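Local coordinates for protein PKS (Streptomyces albus, PDB 4OQJ) that probably catalyses carbon–carbon bond formation between acyl units as a ketosynthase of a polyketide synthase making the antibiotic oxazolomycin, at residues His243-Val255 against Ala328-Val341. Numbering follows the deposited sequence.
Sequences HCRAFDAKAQGTV and AHGTATPLGDPIEV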
loop_
_atom_site.group_PDB
_atom_site.type_symbol
_atom_site.label_atom_id
_atom_site.label_comp_id
_atom_site.label_asym_id
_atom_site.label_seq_id
_atom_site.Cartn_x
_atom_site.Cartn_y
_atom_site.Cartn_z
ATOM N N HIS A 243 -19.944 -17.170 -20.292
ATOM C CA HIS A 243 -20.948 -16.425 -19.539
ATOM C C HIS A 243 -20.702 -16.566 -18.040
ATOM O O HIS A 243 -20.268 -17.616 -17.569
ATOM C CB HIS A 243 -22.356 -16.910 -19.884
ATOM C CG HIS A 243 -22.719 -16.721 -21.322
ATOM N ND1 HIS A 243 -23.024 -15.486 -21.853
ATOM C CD2 HIS A 243 -22.818 -17.603 -22.345
ATOM C CE1 HIS A 243 -23.294 -15.615 -23.139
ATOM N NE2 HIS A 243 -23.176 -16.890 -23.464
ATOM N N CYS A 244 -20.996 -15.501 -17.306
ATOM C CA CYS A 244 -20.840 -15.468 -15.853
ATOM C C CYS A 244 -22.218 -15.368 -15.189
ATOM O O CYS A 244 -22.811 -14.283 -15.115
ATOM C CB CYS A 244 -19.951 -14.288 -15.453
ATOM S SG CYS A 244 -19.715 -14.065 -13.666
ATOM N N ARG A 245 -22.728 -16.497 -14.711
ATOM C CA ARG A 245 -24.137 -16.571 -14.310
ATOM C C ARG A 245 -24.275 -16.455 -12.799
ATOM O O ARG A 245 -24.698 -17.399 -12.125
ATOM C CB ARG A 245 -24.763 -17.873 -14.811
ATOM C CG ARG A 245 -24.541 -18.129 -16.297
ATOM C CD ARG A 245 -25.131 -19.477 -16.733
ATOM N NE ARG A 245 -24.785 -19.802 -18.117
ATOM C CZ ARG A 245 -25.431 -19.335 -19.184
ATOM N NH1 ARG A 245 -26.462 -18.516 -19.038
ATOM N NH2 ARG A 245 -25.040 -19.683 -20.402
ATOM N N ALA A 246 -23.941 -15.273 -12.283
ATOM C CA ALA A 246 -23.813 -15.066 -10.851
ATOM C C ALA A 246 -25.123 -15.333 -10.116
ATOM O O ALA A 246 -26.169 -14.764 -10.454
ATOM C CB ALA A 246 -23.329 -13.639 -10.562
ATOM N N PHE A 247 -25.025 -16.208 -9.116
ATOM C CA PHE A 247 -26.105 -16.564 -8.182
ATOM C C PHE A 247 -27.169 -17.470 -8.795
ATOM O O PHE A 247 -28.097 -17.908 -8.107
ATOM C CB PHE A 247 -26.733 -15.292 -7.614
ATOM C CG PHE A 247 -25.719 -14.375 -6.999
ATOM C CD1 PHE A 247 -24.968 -14.807 -5.915
ATOM C CD2 PHE A 247 -25.487 -13.117 -7.512
ATOM C CE1 PHE A 247 -24.011 -13.990 -5.342
ATOM C CE2 PHE A 247 -24.529 -12.289 -6.943
ATOM C CZ PHE A 247 -23.790 -12.732 -5.861
ATOM N N ASP A 248 -26.999 -17.783 -10.075
ATOM C CA ASP A 248 -27.933 -18.642 -10.799
ATOM C C ASP A 248 -27.660 -20.114 -10.524
ATOM O O ASP A 248 -26.551 -20.490 -10.143
ATOM C CB ASP A 248 -27.834 -18.369 -12.301
ATOM C CG ASP A 248 -28.880 -19.116 -13.110
ATOM O OD1 ASP A 248 -29.994 -18.582 -13.273
ATOM O OD2 ASP A 248 -28.580 -20.226 -13.598
ATOM N N ALA A 249 -28.670 -20.951 -10.740
ATOM C CA ALA A 249 -28.527 -22.384 -10.495
ATOM C C ALA A 249 -27.499 -23.005 -11.439
ATOM O O ALA A 249 -26.877 -24.018 -11.109
ATOM C CB ALA A 249 -29.874 -23.079 -10.641
ATOM N N LYS A 250 -27.317 -22.388 -12.606
ATOM C CA LYS A 250 -26.376 -22.892 -13.603
ATOM C C LYS A 250 -25.016 -22.199 -13.506
ATOM O O LYS A 250 -24.208 -22.288 -14.429
ATOM C CB LYS A 250 -26.966 -22.727 -15.009
ATOM C CG LYS A 250 -28.255 -23.530 -15.199
ATOM C CD LYS A 250 -28.953 -23.251 -16.519
ATOM C CE LYS A 250 -30.281 -24.007 -16.580
ATOM N NZ LYS A 250 -30.705 -24.359 -17.965
ATOM N N ALA A 251 -24.762 -21.516 -12.390
ATOM C CA ALA A 251 -23.468 -20.869 -12.176
ATOM C C ALA A 251 -22.327 -21.858 -12.396
ATOM O O ALA A 251 -22.290 -22.910 -11.760
ATOM C CB ALA A 251 -23.390 -20.279 -10.772
ATOM N N GLN A 252 -21.408 -21.522 -13.301
ATOM C CA GLN A 252 -20.250 -22.368 -13.566
ATOM C C GLN A 252 -18.967 -21.560 -13.749
ATOM O O GLN A 252 -18.053 -21.994 -14.449
ATOM C CB GLN A 252 -20.487 -23.221 -14.808
ATOM C CG GLN A 252 -21.386 -24.411 -14.601
ATOM C CD GLN A 252 -21.468 -25.270 -15.857
ATOM O OE1 GLN A 252 -22.003 -24.844 -16.887
ATOM N NE2 GLN A 252 -20.908 -26.471 -15.786
ATOM N N GLY A 253 -18.886 -20.397 -13.111
ATOM C CA GLY A 253 -17.678 -19.597 -13.167
ATOM C C GLY A 253 -17.780 -18.361 -14.036
ATOM O O GLY A 253 -18.867 -17.943 -14.441
ATOM N N THR A 254 -16.629 -17.770 -14.330
ATOM C CA THR A 254 -16.595 -16.425 -14.889
ATOM C C THR A 254 -15.647 -16.418 -16.082
ATOM O O THR A 254 -15.198 -17.468 -16.520
ATOM C CB THR A 254 -16.171 -15.394 -13.802
ATOM O OG1 THR A 254 -16.351 -14.055 -14.273
ATOM C CG2 THR A 254 -14.718 -15.589 -13.386
ATOM N N VAL A 255 -15.388 -15.237 -16.622
ATOM C CA VAL A 255 -14.442 -15.046 -17.719
ATOM C C VAL A 255 -13.499 -13.947 -17.296
ATOM O O VAL A 255 -13.935 -12.916 -16.799
ATOM C CB VAL A 255 -15.119 -14.623 -19.034
ATOM C CG1 VAL A 255 -14.112 -14.623 -20.180
ATOM C CG2 VAL A 255 -16.224 -15.534 -19.345
ATOM N N ALA A 328 -21.775 -7.495 -5.122
ATOM C CA ALA A 328 -21.046 -8.685 -4.725
ATOM C C ALA A 328 -19.750 -8.843 -5.498
ATOM O O ALA A 328 -19.602 -8.329 -6.604
ATOM C CB ALA A 328 -21.904 -9.896 -4.938
ATOM N N HIS A 329 -18.805 -9.557 -4.903
ATOM C CA HIS A 329 -17.623 -9.991 -5.629
ATOM C C HIS A 329 -18.093 -10.826 -6.824
ATOM O O HIS A 329 -17.667 -10.619 -7.963
ATOM C CB HIS A 329 -16.710 -10.777 -4.692
ATOM C CG HIS A 329 -15.443 -11.231 -5.328
ATOM N ND1 HIS A 329 -14.547 -10.360 -5.905
ATOM C CD2 HIS A 329 -14.923 -12.472 -5.476
ATOM C CE1 HIS A 329 -13.523 -11.044 -6.386
ATOM N NE2 HIS A 329 -13.729 -12.327 -6.141
ATOM N N GLY A 330 -18.987 -11.768 -6.544
ATOM C CA GLY A 330 -19.908 -12.288 -7.550
ATOM C C GLY A 330 -19.306 -12.992 -8.753
ATOM O O GLY A 330 -19.601 -12.636 -9.894
ATOM N N THR A 331 -18.502 -14.020 -8.508
ATOM C CA THR A 331 -17.780 -14.705 -9.584
ATOM C C THR A 331 -18.507 -15.913 -10.178
ATOM O O THR A 331 -18.007 -16.529 -11.125
ATOM C CB THR A 331 -16.425 -15.186 -9.089
ATOM O OG1 THR A 331 -16.621 -16.003 -7.928
ATOM C CG2 THR A 331 -15.561 -13.997 -8.753
ATOM N N ALA A 332 -19.671 -16.248 -9.622
ATOM C CA ALA A 332 -20.522 -17.317 -10.156
ATOM C C ALA A 332 -19.927 -18.725 -10.054
ATOM O O ALA A 332 -20.156 -19.561 -10.933
ATOM C CB ALA A 332 -20.884 -17.016 -11.631
ATOM N N THR A 333 -19.169 -19.008 -9.000
ATOM C CA THR A 333 -18.711 -20.374 -8.776
ATOM C C THR A 333 -19.735 -21.082 -7.893
ATOM O O THR A 333 -20.318 -20.451 -7.011
ATOM C CB THR A 333 -17.317 -20.437 -8.112
ATOM O OG1 THR A 333 -17.402 -19.985 -6.755
ATOM C CG2 THR A 333 -16.324 -19.582 -8.867
ATOM N N PRO A 334 -19.969 -22.389 -8.130
ATOM C CA PRO A 334 -20.917 -23.164 -7.314
ATOM C C PRO A 334 -20.597 -23.137 -5.821
ATOM O O PRO A 334 -21.511 -23.145 -5.006
ATOM C CB PRO A 334 -20.774 -24.586 -7.863
ATOM C CG PRO A 334 -20.311 -24.411 -9.242
ATOM C CD PRO A 334 -19.430 -23.194 -9.241
ATOM N N LEU A 335 -19.318 -23.110 -5.472
ATOM C CA LEU A 335 -18.924 -23.072 -4.069
ATOM C C LEU A 335 -18.985 -21.648 -3.535
ATOM O O LEU A 335 -19.469 -21.415 -2.431
ATOM C CB LEU A 335 -17.513 -23.637 -3.883
ATOM N N GLY A 336 -18.508 -20.698 -4.334
ATOM C CA GLY A 336 -18.295 -19.338 -3.867
ATOM C C GLY A 336 -19.565 -18.533 -3.689
ATOM O O GLY A 336 -19.653 -17.740 -2.766
ATOM N N ASP A 337 -20.548 -18.721 -4.565
ATOM C CA ASP A 337 -21.777 -17.930 -4.488
ATOM C C ASP A 337 -22.544 -18.147 -3.158
ATOM O O ASP A 337 -22.899 -17.172 -2.492
ATOM C CB ASP A 337 -22.686 -18.238 -5.689
ATOM C CG ASP A 337 -22.258 -17.493 -6.981
ATOM O OD1 ASP A 337 -21.236 -16.763 -6.989
ATOM O OD2 ASP A 337 -22.962 -17.644 -8.004
ATOM N N PRO A 338 -22.806 -19.408 -2.765
ATOM C CA PRO A 338 -23.494 -19.591 -1.474
ATOM C C PRO A 338 -22.697 -19.035 -0.303
ATOM O O PRO A 338 -23.273 -18.508 0.642
ATOM C CB PRO A 338 -23.630 -21.115 -1.357
ATOM C CG PRO A 338 -23.609 -21.595 -2.775
ATOM C CD PRO A 338 -22.654 -20.684 -3.487
ATOM N N ILE A 339 -21.377 -19.141 -0.378
ATOM C CA ILE A 339 -20.516 -18.616 0.671
ATOM C C ILE A 339 -20.643 -17.088 0.765
ATOM O O ILE A 339 -20.740 -16.530 1.868
ATOM C CB ILE A 339 -19.031 -19.044 0.431
ATOM C CG1 ILE A 339 -18.861 -20.520 0.849
ATOM C CG2 ILE A 339 -18.055 -18.144 1.177
ATOM C CD1 ILE A 339 -17.456 -21.049 0.780
ATOM N N GLU A 340 -20.663 -16.402 -0.373
ATOM C CA GLU A 340 -20.706 -14.945 -0.328
ATOM C C GLU A 340 -22.011 -14.473 0.330
ATOM O O GLU A 340 -22.013 -13.549 1.145
ATOM C CB GLU A 340 -20.558 -14.320 -1.725
ATOM C CG GLU A 340 -20.534 -12.794 -1.646
ATOM C CD GLU A 340 -19.967 -12.117 -2.883
ATOM O OE1 GLU A 340 -19.832 -12.795 -3.928
ATOM O OE2 GLU A 340 -19.656 -10.902 -2.793
ATOM N N VAL A 341 -23.110 -15.128 -0.001
ATOM C CA VAL A 341 -24.409 -14.746 0.540
ATOM C C VAL A 341 -24.518 -15.137 2.010
ATOM O O VAL A 341 -25.116 -14.416 2.804
ATOM C CB VAL A 341 -25.534 -15.376 -0.270
ATOM C CG1 VAL A 341 -26.894 -15.058 0.340
ATOM C CG2 VAL A 341 -25.467 -14.868 -1.726
HETATM O O HOH W 1 -24.861 -19.469 -7.962
#
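Ala-328 CB lies in the plane of the Phe-247 ring, meeting its edge at CZ, 3.5 Å away. Phe-247 is the third residue of a type II turn, and although its CB starts away from 328-341, CG set anti to the carbonyl carbon (chi1 -54°) brings the ring back beside Ala-328, Gly-330, Asp-337 and Val-341. The HGTAT run that follows corresponds to the HGTGT motif of ketosynthases, which in relatives carries an active-site histidine; His-329 NE2 hydrogen-bonds a glycerol, probably from the crystallisation liquor. Thr-331 O then rests 3.4 Å from Thr-254 CB. Next, Ala-332 pushes its methyl among Cys-244, Ala-246 and Ala-251; Cys-244 SG lies 3.8 Å from Ala-332 CB. Ala-332 O accepts from Gly-253 N (2.7 Å), a donor 45° out of the carbonyl plane. Thr-333 OG1 caps Gly-336 N at the turn into the helix, and Pro-334 CG packs on Ala-251 O. From that helix Asp-337 OD2 takes the Phe-247 N-H (2.7 Å), met from above the carboxylate plane, and a water that also donates to Asp-248 O; OD1 receives a weak bond from Ala-332 N. Farther on, Val-341 CG2 touches Phe-247 CE1 at 4.0 Å. Two firm donors and one weak one thus meet the buried carboxylate, consistent with an ionised Asp-337 that ties the Phe-247 turn to helix 336-348 and, weakly, to the HGTAT loop.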